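Local coordinates for uncharacterized protein (Shewanella oneidensis, PDB 3E8P) that probably hydrolyses medium- and long-chain fatty acyl-CoA thioesters to the free fatty acid and CoA, as a member of the hotdog-fold thioesterases, at residues E99-Q102 / Q103-Q106; L20-V23 / A24-D28; K42-I46 / D47-V51; T84-A87 / G88-S92; P32-L36 / L37-I41. All coordinates share one frame; numbering follows the deposited sequence.

Contact 1. Residues E99-Q102 / Q103-Q106; sequences EELQ and QRLQ
E99 and Q103, one turn apart on helix 98-107, send their side chains out side by side and pointing the same way. The E99 carboxylate and the Q103 amide are turned against each other, their planes 55° apart, and E99 OE2 stays 3.7 Å from Q103 NE2, so the two polar ends run alongside as neighbours. The firmer link lies at the backbone, where Q103 N donates to E99 O at 2.8 Å. Q103 CG rests on the same carbonyl, 3.2 Å from E99 O, since chi1 of -73° sets it anti to its own carbonyl carbon.

R104 packs differently: its CG sits 3.2 Å from E100 O, then the chain bends at chi2 (-75°) and carries the guanidinium off this turn, where NH1 bonds to V163 O and NH2 to N137 OD1. E100 has its polar partner outside this turn: OE1 accepts the backbone N of T97. Further along, L105 N reaches L101 O at 2.9 Å, whereas the bond from Q106 N to Q102 O is weak at 3.3 Å, with Q106 CG 3.4 Å from Q102 O.

The polar side of this helix faces the surface. L101 and L105 both meet helix 70-90 and helix 14-29, L101 on V90 and V19, L105 on F86 and V23, while Q106 packs on H64 of the second subunit.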
# COMPACT_ATOMS: atom_id res chain seq x y z
N GLU A 99 21.78 -3.33 26.33
CA GLU A 99 21.44 -1.96 25.96
C GLU A 99 21.51 -1.72 24.46
O GLU A 99 20.85 -0.83 23.93
CB GLU A 99 22.34 -0.96 26.69
CG GLU A 99 23.81 -1.01 26.29
CD GLU A 99 24.66 -0.02 27.07
OE1 GLU A 99 24.67 -0.11 28.32
OE2 GLU A 99 25.31 0.85 26.44
N GLU A 100 22.33 -2.52 23.78
CA GLU A 100 22.49 -2.41 22.34
C GLU A 100 21.15 -2.72 21.67
O GLU A 100 20.83 -2.19 20.60
CB GLU A 100 23.57 -3.40 21.88
CG GLU A 100 24.02 -3.27 20.43
CD GLU A 100 25.16 -4.23 20.09
OE1 GLU A 100 25.02 -5.45 20.37
OE2 GLU A 100 26.19 -3.78 19.54
N LEU A 101 20.35 -3.57 22.31
CA LEU A 101 19.04 -3.92 21.79
C LEU A 101 17.98 -2.99 22.36
O LEU A 101 16.94 -2.78 21.75
CB LEU A 101 18.69 -5.37 22.13
CG LEU A 101 19.27 -6.44 21.20
CD1 LEU A 101 18.93 -7.83 21.72
CD2 LEU A 101 18.70 -6.25 19.80
N GLN A 102 18.25 -2.42 23.53
CA GLN A 102 17.31 -1.50 24.15
C GLN A 102 17.33 -0.18 23.40
O GLN A 102 16.33 0.54 23.35
CB GLN A 102 17.65 -1.29 25.63
CG GLN A 102 17.37 -2.52 26.49
CD GLN A 102 17.55 -2.26 27.98
OE1 GLN A 102 18.65 -1.95 28.44
NE2 GLN A 102 16.46 -2.36 28.73
N GLN A 103 18.48 0.15 22.82
CA GLN A 103 18.61 1.37 22.04
C GLN A 103 17.86 1.13 20.74
O GLN A 103 17.29 2.05 20.15
CB GLN A 103 20.08 1.68 21.76
CG GLN A 103 20.84 2.18 22.97
CD GLN A 103 22.31 2.41 22.69
OE1 GLN A 103 22.66 3.07 21.71
NE2 GLN A 103 23.18 1.88 23.54
N ARG A 104 17.86 -0.12 20.30
CA ARG A 104 17.16 -0.51 19.08
C ARG A 104 15.66 -0.36 19.30
O ARG A 104 14.95 0.18 18.45
CB ARG A 104 17.49 -1.96 18.72
CG ARG A 104 18.86 -2.16 18.11
CD ARG A 104 18.90 -1.68 16.68
NE ARG A 104 20.18 -1.97 16.03
CZ ARG A 104 20.30 -2.38 14.77
NH1 ARG A 104 19.21 -2.57 14.03
NH2 ARG A 104 21.50 -2.63 14.26
N LEU A 105 15.18 -0.83 20.44
CA LEU A 105 13.77 -0.76 20.75
C LEU A 105 13.26 0.68 20.74
O LEU A 105 12.09 0.92 20.45
CB LEU A 105 13.49 -1.39 22.11
CG LEU A 105 12.01 -1.52 22.49
CD1 LEU A 105 11.31 -2.45 21.51
CD2 LEU A 105 11.91 -2.06 23.90
N GLN A 106 14.14 1.62 21.06
CA GLN A 106 13.76 3.03 21.08
C GLN A 106 13.50 3.53 19.66
O GLN A 106 12.72 4.46 19.46
CB GLN A 106 14.86 3.88 21.72
CG GLN A 106 15.03 3.65 23.22
CD GLN A 106 13.82 4.10 24.03
OE1 GLN A 106 13.78 3.92 25.25
NE2 GLN A 106 12.84 4.70 23.36

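Contact 2. Residues L20-V23 / A24-D28; sequences LKRV and AEVFD
With chi1 of 178°, V23 holds CG1 anti to its backbone N, while chi1 of -80° at F27 sets that ring beside its own N and brings it back alongside V23. The two side chains therefore lie side by side and point the same way, with V23 CG1 3.9 Å from F27 CE1. The ring also leans on the backbone behind it: F27 CD1 is 3.3 Å from V23 O, the oxygen that accepts the almost straight bond from F27 N (173° at the hydrogen).

This is the regular i to i+4 ladder of an alpha-helix, here helix 14-29, which lies against the long helix 70-90 and against strand 40-44. V23 and F27 both pack on L83, and V23 also meets F86. A24 and L20 turn instead to Y44; A24 N donates to L20 O at 2.8 Å, and A24 CB nestles 3.4 Å from the same L20 O.

On another side, R22 and V26 cross obliquely. The R22 chain starts extended and bends at chi2, leaving NE 4.1 Å from V26 CG2, a loose contact. V26 CG2, beside its own backbone N, presses closer to the main chain, 3.3 Å from R22 O, which V26 N also uses as acceptor at 3.2 Å.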
# COMPACT_ATOMS: atom_id res chain seq x y z
N LEU A 20 13.31 -9.94 25.03
CA LEU A 20 12.00 -10.30 24.51
C LEU A 20 10.97 -10.32 25.63
O LEU A 20 9.89 -9.77 25.49
CB LEU A 20 12.05 -11.66 23.81
CG LEU A 20 12.84 -11.75 22.51
CD1 LEU A 20 13.08 -13.20 22.16
CD2 LEU A 20 12.09 -11.03 21.39
N LYS A 21 11.32 -10.97 26.73
CA LYS A 21 10.40 -11.05 27.86
C LYS A 21 10.11 -9.65 28.39
O LYS A 21 8.99 -9.34 28.79
CB LYS A 21 10.99 -11.92 28.98
CG LYS A 21 10.01 -12.20 30.12
CD LYS A 21 10.62 -13.07 31.22
CE LYS A 21 10.86 -14.50 30.75
NZ LYS A 21 11.34 -15.38 31.87
N ARG A 22 11.13 -8.80 28.37
CA ARG A 22 10.99 -7.42 28.83
C ARG A 22 10.07 -6.66 27.87
O ARG A 22 9.16 -5.96 28.30
CB ARG A 22 12.37 -6.75 28.88
CG ARG A 22 12.34 -5.24 29.12
CD ARG A 22 12.02 -4.88 30.57
NE ARG A 22 11.54 -3.51 30.70
CZ ARG A 22 12.23 -2.42 30.37
NH1 ARG A 22 13.46 -2.54 29.89
NH2 ARG A 22 11.69 -1.22 30.51
N VAL A 23 10.31 -6.81 26.57
CA VAL A 23 9.50 -6.14 25.56
C VAL A 23 8.05 -6.59 25.61
O VAL A 23 7.13 -5.78 25.46
CB VAL A 23 10.05 -6.39 24.14
CG1 VAL A 23 9.16 -5.72 23.11
CG2 VAL A 23 11.46 -5.85 24.03
N ALA A 24 7.83 -7.89 25.81
CA ALA A 24 6.48 -8.44 25.88
C ALA A 24 5.71 -7.82 27.04
O ALA A 24 4.52 -7.53 26.93
CB ALA A 24 6.54 -9.96 26.04
N GLU A 25 6.41 -7.61 28.16
CA GLU A 25 5.82 -7.03 29.36
C GLU A 25 5.37 -5.59 29.13
O GLU A 25 4.28 -5.19 29.55
CB GLU A 25 6.83 -7.06 30.51
CG GLU A 25 6.30 -7.65 31.82
CD GLU A 25 5.19 -6.82 32.46
OE1 GLU A 25 4.04 -6.88 31.99
OE2 GLU A 25 5.48 -6.11 33.45
N VAL A 26 6.22 -4.80 28.49
CA VAL A 26 5.89 -3.41 28.22
C VAL A 26 4.63 -3.29 27.36
O VAL A 26 3.72 -2.53 27.68
CB VAL A 26 7.05 -2.66 27.52
CG1 VAL A 26 6.66 -1.21 27.29
CG2 VAL A 26 8.31 -2.74 28.36
N PHE A 27 4.58 -4.04 26.26
CA PHE A 27 3.43 -3.99 25.37
C PHE A 27 2.14 -4.54 25.96
O PHE A 27 1.06 -4.08 25.62
CB PHE A 27 3.72 -4.72 24.06
CG PHE A 27 4.54 -3.92 23.08
CD1 PHE A 27 5.84 -3.54 23.38
CD2 PHE A 27 3.99 -3.54 21.85
CE1 PHE A 27 6.60 -2.80 22.46
CE2 PHE A 27 4.74 -2.81 20.93
CZ PHE A 27 6.04 -2.44 21.23
N ASP A 28 2.27 -5.52 26.86
CA ASP A 28 1.08 -6.13 27.46
C ASP A 28 0.46 -5.35 28.62
O ASP A 28 -0.75 -5.45 28.85
CB ASP A 28 1.40 -7.55 27.93
CG ASP A 28 0.15 -8.30 28.40
OD1 ASP A 28 -0.70 -8.65 27.55
OD2 ASP A 28 0.01 -8.52 29.62

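Contact 3. Residues K42-I46 / D47-V51; sequences KRYDI and DGVEV
D47 lies in the turn of the beta hairpin made by strands 40-44 and 49-54, and its N-H goes to D45 OD1 at 2.9 Å, on the anti lone pair of that oxygen, as in an Asx turn. Chi1 of 47° swings the D45 carboxylate over the turn. The D47 and D45 carboxylates cross with their planes 71° apart, two like charges close together.

G48 N adds a second, weak bond to D45 OD1, so one oxygen gathers two N-H groups and braces the bend. G48 O takes D45 N at 3.2 Å, the donor nearly along the C=O axis. V49 is the non-hydrogen-bonded partner of Y44: its CB touches Y44 CD1 at 3.5 Å and its CA lies at the ring edge. The Y44 hydroxyl reaches beyond the hairpin to L83 O on helix 70-90.

E50 N donates to R43 O at 3.0 Å, and R43 N returns a weak bond to E50 O. K42 and R43 both face E50, a classic beta bulge, and their charges converge on its carboxylate. R43 NH2 makes a salt bridge to E50, 2.9 Å from both OE1 and OE2, the guanidinium turned 81° to the carboxylate plane. The extended K42 chain runs alongside E50, ending with NZ 3.3 Å from E50 OE1 in a salt bridge whose hydrogen bond is weak.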
# COMPACT_ATOMS: atom_id res chain seq x y z
N LYS A 42 -0.09 -12.73 23.91
CA LYS A 42 -0.24 -14.11 24.35
C LYS A 42 1.10 -14.83 24.48
O LYS A 42 1.36 -15.48 25.49
CB LYS A 42 -1.16 -14.87 23.39
CG LYS A 42 -1.71 -16.16 23.96
CD LYS A 42 -2.66 -16.84 22.97
CE LYS A 42 -3.25 -18.12 23.55
NZ LYS A 42 -4.08 -18.87 22.56
N ARG A 43 1.94 -14.71 23.46
CA ARG A 43 3.26 -15.34 23.46
C ARG A 43 4.21 -14.51 22.61
O ARG A 43 3.80 -13.91 21.62
CB ARG A 43 3.17 -16.76 22.90
CG ARG A 43 2.60 -17.77 23.87
CD ARG A 43 2.48 -19.15 23.23
NE ARG A 43 1.33 -19.25 22.34
CZ ARG A 43 0.06 -19.23 22.74
NH1 ARG A 43 -0.23 -19.09 24.03
NH2 ARG A 43 -0.92 -19.35 21.86
N TYR A 44 5.48 -14.46 23.01
CA TYR A 44 6.48 -13.69 22.28
C TYR A 44 7.87 -14.28 22.46
O TYR A 44 8.47 -14.16 23.53
CB TYR A 44 6.44 -12.23 22.74
CG TYR A 44 7.27 -11.28 21.91
CD1 TYR A 44 7.18 -11.27 20.52
CD2 TYR A 44 8.12 -10.36 22.51
CE1 TYR A 44 7.91 -10.37 19.76
CE2 TYR A 44 8.86 -9.45 21.75
CZ TYR A 44 8.75 -9.46 20.37
OH TYR A 44 9.46 -8.56 19.60
N ASP A 45 8.39 -14.90 21.41
CA ASP A 45 9.71 -15.52 21.42
C ASP A 45 10.43 -15.22 20.11
O ASP A 45 9.92 -14.47 19.28
CB ASP A 45 9.56 -17.02 21.60
CG ASP A 45 8.51 -17.62 20.68
OD1 ASP A 45 8.64 -17.45 19.45
OD2 ASP A 45 7.55 -18.24 21.18
N ILE A 46 11.60 -15.83 19.91
CA ILE A 46 12.38 -15.59 18.69
C ILE A 46 11.70 -16.05 17.41
O ILE A 46 12.13 -15.67 16.32
CB ILE A 46 13.76 -16.28 18.75
CG1 ILE A 46 13.59 -17.74 19.14
CG2 ILE A 46 14.67 -15.53 19.70
CD1 ILE A 46 14.85 -18.55 18.94
N ASP A 47 10.67 -16.88 17.53
CA ASP A 47 9.95 -17.35 16.35
C ASP A 47 9.10 -16.21 15.80
O ASP A 47 9.12 -15.92 14.61
CB ASP A 47 9.03 -18.52 16.70
CG ASP A 47 9.80 -19.75 17.14
OD1 ASP A 47 9.15 -20.69 17.67
OD2 ASP A 47 11.03 -19.79 16.95
N GLY A 48 8.37 -15.57 16.70
CA GLY A 48 7.51 -14.46 16.32
C GLY A 48 6.63 -14.00 17.46
O GLY A 48 7.04 -14.04 18.62
N VAL A 49 5.42 -13.58 17.15
CA VAL A 49 4.52 -13.10 18.18
C VAL A 49 3.08 -13.52 17.95
O VAL A 49 2.65 -13.72 16.82
CB VAL A 49 4.54 -11.57 18.26
CG1 VAL A 49 4.05 -10.98 16.94
CG2 VAL A 49 3.67 -11.08 19.42
N GLU A 50 2.33 -13.65 19.03
CA GLU A 50 0.93 -13.98 18.95
C GLU A 50 0.24 -12.92 19.78
O GLU A 50 0.54 -12.75 20.97
CB GLU A 50 0.65 -15.37 19.51
CG GLU A 50 -0.83 -15.67 19.69
CD GLU A 50 -1.12 -17.17 19.73
OE1 GLU A 50 -2.26 -17.56 20.09
OE2 GLU A 50 -0.21 -17.95 19.38
N VAL A 51 -0.66 -12.18 19.14
CA VAL A 51 -1.40 -11.13 19.80
C VAL A 51 -2.87 -11.52 19.80
O VAL A 51 -3.38 -12.03 18.80
CB VAL A 51 -1.23 -9.77 19.07
CG1 VAL A 51 -2.12 -8.72 19.69
CG2 VAL A 51 0.22 -9.33 19.17

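Contact 4. Residues T84-A87 / G88-S92; sequences TAFA and GLVAS
The F86 ring takes V90 CG2 over one face, in a CH-pi contact 4.2 Å from CG2 to the ring centroid and 25° off the ring normal. The methyl is shifted toward the rim, so its closest ring atom is F86 CE2, 3.8 Å from V90 CG2. L89 comes in obliquely, its CD2 4.3 Å from F86 CD1. R104 of helix 98-107, Y44 of strand 40-44 and L108 also pack against the ring, making F86 a meeting point for several elements.

Chi1 of -168° holds F86 CG anti to the backbone N, and V90 CG2 sits beside its own N; V90 slants across F86 from the next turn. V90 CG2 also presses on the main chain, 3.2 Å from F86 O, which accepts V90 N at 2.9 Å. L89 N has weak bonds to both A85 O and F86 O. G88 N donates to T84 O, and A91 N to A87 O, carrying the ladder into the last turn.

Beyond it, L89 O is gripped twice, by S92 N and by S92 OG, the latter 2.6 Å from L89 O; W96 NE1 adds a weak bond to it. This is the C-terminal end of helix 70-90, the long central helix that the antiparallel sheet curls around in the hotdog fold, and T84 and A85 touch that sheet at C142.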
# COMPACT_ATOMS: atom_id res chain seq x y z
N THR A 84 7.02 -8.43 15.43
CA THR A 84 7.56 -9.43 14.52
C THR A 84 8.88 -8.89 13.97
O THR A 84 9.88 -9.61 13.88
CB THR A 84 6.61 -9.68 13.30
OG1 THR A 84 5.34 -10.19 13.77
CG2 THR A 84 7.25 -10.66 12.30
N ALA A 85 8.88 -7.61 13.62
CA ALA A 85 10.06 -6.97 13.09
C ALA A 85 11.18 -6.97 14.12
O ALA A 85 12.32 -7.30 13.80
CB ALA A 85 9.73 -5.54 12.66
N PHE A 86 10.86 -6.62 15.36
CA PHE A 86 11.86 -6.57 16.43
C PHE A 86 12.43 -7.95 16.77
O PHE A 86 13.61 -8.09 17.05
CB PHE A 86 11.26 -5.93 17.70
CG PHE A 86 12.28 -5.56 18.74
CD1 PHE A 86 13.21 -4.54 18.51
CD2 PHE A 86 12.34 -6.25 19.95
CE1 PHE A 86 14.17 -4.21 19.47
CE2 PHE A 86 13.31 -5.93 20.91
CZ PHE A 86 14.22 -4.91 20.67
N ALA A 87 11.59 -8.98 16.74
CA ALA A 87 12.05 -10.33 17.03
C ALA A 87 13.02 -10.78 15.93
O ALA A 87 14.02 -11.42 16.22
CB ALA A 87 10.86 -11.28 17.11
N GLY A 88 12.71 -10.43 14.69
CA GLY A 88 13.58 -10.78 13.58
C GLY A 88 14.94 -10.09 13.68
O GLY A 88 15.95 -10.59 13.19
N LEU A 89 14.95 -8.93 14.33
CA LEU A 89 16.18 -8.18 14.52
C LEU A 89 16.98 -8.84 15.63
O LEU A 89 18.18 -9.07 15.49
CB LEU A 89 15.87 -6.72 14.90
CG LEU A 89 17.07 -5.91 15.41
CD1 LEU A 89 18.13 -5.82 14.32
CD2 LEU A 89 16.62 -4.54 15.84
N VAL A 90 16.30 -9.17 16.73
CA VAL A 90 16.94 -9.82 17.87
C VAL A 90 17.59 -11.16 17.50
O VAL A 90 18.65 -11.51 18.01
CB VAL A 90 15.92 -10.08 19.00
CG1 VAL A 90 16.55 -10.94 20.07
CG2 VAL A 90 15.46 -8.77 19.60
N ALA A 91 16.95 -11.91 16.61
CA ALA A 91 17.46 -13.21 16.21
C ALA A 91 18.52 -13.15 15.11
O ALA A 91 19.11 -14.17 14.77
CB ALA A 91 16.30 -14.11 15.76
N SER A 92 18.77 -11.97 14.56
CA SER A 92 19.74 -11.84 13.48
C SER A 92 21.21 -11.77 13.93
O SER A 92 22.11 -11.87 13.10
CB SER A 92 19.43 -10.61 12.63
OG SER A 92 19.60 -9.41 13.36

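Contact 5. Residues P32-L36 / L37-I41; sequences PFHNL and LGLDI
L37 CD1 sits over one face of the F33 ring in a CH-pi contact, 3.8 Å from its centroid and 27° off the normal, with F33 CE1 only 3.4 Å away from L37 CD1. The pair cross, and F33 is brought there with CG anti to its backbone N. L39 runs alongside H34 instead in a second CH-pi contact, its CD2 over one face of the imidazole at 4.2 Å from the centroid, 19° off the normal. On the second subunit, H69 meets both the F33 and H34 rings, and L37 touches F33 there.

Backbone bonds close the last turn of helix 32-37. L37 N donates to F33 O at 3.2 Å. H34 O is gripped by two donors, G38 N at 2.7 Å and L39 N at 2.9 Å. G38 is the first residue to leave helical angles, with positive phi (96°), and the chain then turns into strand 40-44.

Polar side-chain ends are held from outside: H34 ND1 bonds to F27 O, H34 NE2 to H69 NE2 of the second subunit, and N35 ND2 to Q29 O. Separately, the backbone carbonyl L36 O accepts K56 NZ.

Bonds to both its nitrogens and a leucine on one face should fix the rotation of the H34 ring, tying helix 14-29 of its own chain to the neighbouring subunit.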
# COMPACT_ATOMS: atom_id res chain seq x y z
N PRO A 32 -0.74 2.41 27.38
CA PRO A 32 -2.10 2.91 27.59
C PRO A 32 -3.14 2.52 26.55
O PRO A 32 -4.23 2.08 26.90
CB PRO A 32 -1.89 4.43 27.68
CG PRO A 32 -0.58 4.52 28.39
CD PRO A 32 0.26 3.45 27.69
N PHE A 33 -2.83 2.66 25.27
CA PHE A 33 -3.81 2.31 24.25
C PHE A 33 -4.13 0.82 24.19
O PHE A 33 -5.22 0.44 23.80
CB PHE A 33 -3.37 2.80 22.86
CG PHE A 33 -4.49 2.76 21.83
CD1 PHE A 33 -5.71 3.38 22.08
CD2 PHE A 33 -4.31 2.11 20.60
CE1 PHE A 33 -6.75 3.35 21.15
CE2 PHE A 33 -5.35 2.07 19.65
CZ PHE A 33 -6.57 2.69 19.93
N HIS A 34 -3.17 -0.03 24.55
CA HIS A 34 -3.41 -1.48 24.54
C HIS A 34 -4.29 -1.83 25.73
O HIS A 34 -5.11 -2.75 25.65
CB HIS A 34 -2.09 -2.26 24.64
CG HIS A 34 -1.18 -2.06 23.47
ND1 HIS A 34 0.11 -2.56 23.43
CD2 HIS A 34 -1.35 -1.37 22.32
CE1 HIS A 34 0.69 -2.18 22.31
NE2 HIS A 34 -0.17 -1.46 21.61
N ASN A 35 -4.12 -1.10 26.83
CA ASN A 35 -4.91 -1.33 28.02
C ASN A 35 -6.34 -0.82 27.82
O ASN A 35 -7.27 -1.32 28.44
CB ASN A 35 -4.25 -0.67 29.24
CG ASN A 35 -2.92 -1.33 29.60
OD1 ASN A 35 -2.79 -2.55 29.54
ND2 ASN A 35 -1.94 -0.53 30.00
N LEU A 36 -6.51 0.16 26.94
CA LEU A 36 -7.84 0.69 26.68
C LEU A 36 -8.62 -0.29 25.81
O LEU A 36 -9.82 -0.46 25.99
CB LEU A 36 -7.74 2.04 25.95
CG LEU A 36 -9.08 2.68 25.58
CD1 LEU A 36 -9.77 3.24 26.83
CD2 LEU A 36 -8.83 3.80 24.58
N LEU A 37 -7.93 -0.93 24.87
CA LEU A 37 -8.57 -1.90 23.98
C LEU A 37 -8.62 -3.30 24.57
O LEU A 37 -9.55 -4.05 24.30
CB LEU A 37 -7.85 -1.93 22.62
CG LEU A 37 -8.32 -0.95 21.55
CD1 LEU A 37 -8.26 0.47 22.08
CD2 LEU A 37 -7.44 -1.08 20.30
N GLY A 38 -7.61 -3.65 25.36
CA GLY A 38 -7.54 -4.97 25.95
C GLY A 38 -6.65 -5.88 25.11
O GLY A 38 -6.80 -7.10 25.11
N LEU A 39 -5.72 -5.27 24.38
CA LEU A 39 -4.80 -6.01 23.52
C LEU A 39 -3.79 -6.79 24.37
O LEU A 39 -3.15 -6.22 25.25
CB LEU A 39 -4.11 -5.02 22.58
CG LEU A 39 -3.18 -5.50 21.47
CD1 LEU A 39 -3.06 -4.42 20.40
CD2 LEU A 39 -1.82 -5.81 22.05
N ASP A 40 -3.67 -8.09 24.11
CA ASP A 40 -2.75 -8.96 24.87
C ASP A 40 -1.66 -9.65 24.06
O ASP A 40 -1.90 -10.12 22.95
CB ASP A 40 -3.54 -10.06 25.59
CG ASP A 40 -4.56 -9.52 26.56
OD1 ASP A 40 -5.30 -10.34 27.12
OD2 ASP A 40 -4.62 -8.29 26.76
N ILE A 41 -0.46 -9.72 24.63
CA ILE A 41 0.64 -10.42 23.98
C ILE A 41 0.63 -11.83 24.57
O ILE A 41 1.22 -12.10 25.62
CB ILE A 41 2.01 -9.73 24.25
CG1 ILE A 41 2.09 -8.40 23.51
CG2 ILE A 41 3.15 -10.62 23.76
CD1 ILE A 41 1.21 -7.33 24.09

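Along the chain the order is contact 2, 5, 3, 4, 1. Contacts 2, 4 and 1 lie on helices 14-29, 70-90 and 98-107, their centres 12 to 14 Å apart, and touch one another round F86, V23, L101 and L105. Contact 3 is the hairpin at one edge of the sheet within this chain, laid on contacts 2 and 4 through Y44 among others. Contact 5 leads into the same strand 40-44, joins contact 2 by hydrogen bonds, and stands about 22 Å from contact 4, centre to centre, across the chain's middle. Helices thus pack round one end of the central helix, while contact 5, and contact 1 at Q106, reach the second subunit.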